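Local coordinates for protein putative HTH-type transcriptional regulator ybaQ (Escherichia coli, PDB 2EBY) that probably binds DNA through a Cro/C1-type helix-turn-helix domain and may thereby regulate transcription, at the interface of chains A and B. Numbering follows the deposited sequence. Chains: chain A/B, Putative HTH-type transcriptional regulator ybaQ.

The interface of chains A and B. Residues chain A 82, 92, 95; chain B 57-58.
Helix 53-63 of chain B packs, through B:Phe57 and B:Arg58, against A:Val82 near the C-terminal end of helix 67-83, A:Leu92 in helix 86-94 and A:Ile95 just past it in chain A. The patch illustrates how two adjacent residues on one helix can meet an apolar strip gathered from separate segments of a partner. A:Val82 comes from the opposite direction to B:Phe57 and sets CG1 over one face of the phenyl ring, towards its rim, 3.9 Å from CD1. That methyl lies anti to the backbone N (chi1 169°), the rotation that turns it onto the ring. A:Leu92 instead crosses the base of the phenylalanine side chain at a slant: its CD2 methyl lies 3.8 Å from B:Phe57 CB, with CD1 of the same fork farther off. CD2 also reaches the backbone of the next residue, 4.0 Å from B:Arg58 CA, and so straddles both positions of the helix. Beyond it, A:Ile95 runs at about a right angle to B:Arg58, whose chain is extended from CG to NE. The isoleucine CD1, at the end of an extended branch (chi2 -179°), is 3.9 Å from the arginine CG, so the aliphatic stem, rather than the guanidinium group, makes this contact. Together the five residues bury 109 Å² by van der Waals packing. Repeated by the two-fold symmetry, the patch joins the two copies in the deposited assembly, and may contribute to a dimer in solution.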
# COMPACT_ATOMS: atom_id res chain seq x y z
N VAL A 82 -2.95 -1.86 -11.61
CA VAL A 82 -2.97 -3.31 -11.80
C VAL A 82 -4.01 -3.69 -12.84
O VAL A 82 -3.75 -4.52 -13.70
CB VAL A 82 -3.27 -4.05 -10.48
CG1 VAL A 82 -3.55 -5.52 -10.76
CG2 VAL A 82 -2.10 -3.91 -9.52
N LEU A 92 -3.20 -13.14 -14.28
CA LEU A 92 -4.19 -13.38 -13.24
C LEU A 92 -5.26 -14.34 -13.76
O LEU A 92 -5.82 -15.13 -13.01
CB LEU A 92 -4.86 -12.08 -12.80
CG LEU A 92 -4.06 -11.09 -11.95
CD1 LEU A 92 -4.83 -9.76 -11.88
CD2 LEU A 92 -3.84 -11.67 -10.56
N ILE A 95 -3.97 -18.01 -13.49
CA ILE A 95 -3.70 -18.56 -12.15
C ILE A 95 -4.69 -19.63 -11.68
O ILE A 95 -5.90 -19.44 -11.71
CB ILE A 95 -3.67 -17.45 -11.08
CG1 ILE A 95 -2.35 -16.69 -11.14
CG2 ILE A 95 -3.88 -18.05 -9.69
CD1 ILE A 95 -2.23 -15.59 -10.10
N PHE B 57 -3.79 -9.28 -5.46
CA PHE B 57 -4.72 -9.84 -6.44
C PHE B 57 -4.42 -11.31 -6.67
O PHE B 57 -5.33 -12.12 -6.78
CB PHE B 57 -4.62 -9.12 -7.78
CG PHE B 57 -5.49 -7.91 -7.89
CD1 PHE B 57 -5.11 -6.70 -7.33
CD2 PHE B 57 -6.70 -7.98 -8.56
CE1 PHE B 57 -5.93 -5.58 -7.43
CE2 PHE B 57 -7.53 -6.87 -8.67
CZ PHE B 57 -7.13 -5.66 -8.10
N ARG B 58 -3.14 -11.65 -6.76
CA ARG B 58 -2.73 -13.04 -6.96
C ARG B 58 -3.21 -13.89 -5.79
O ARG B 58 -3.77 -14.96 -5.97
CB ARG B 58 -1.22 -13.17 -7.04
CG ARG B 58 -0.58 -12.51 -8.27
CD ARG B 58 0.96 -12.65 -8.20
NE ARG B 58 1.65 -11.82 -9.18
CZ ARG B 58 1.82 -12.12 -10.46
NH1 ARG B 58 1.36 -13.26 -10.95
NH2 ARG B 58 2.43 -11.26 -11.27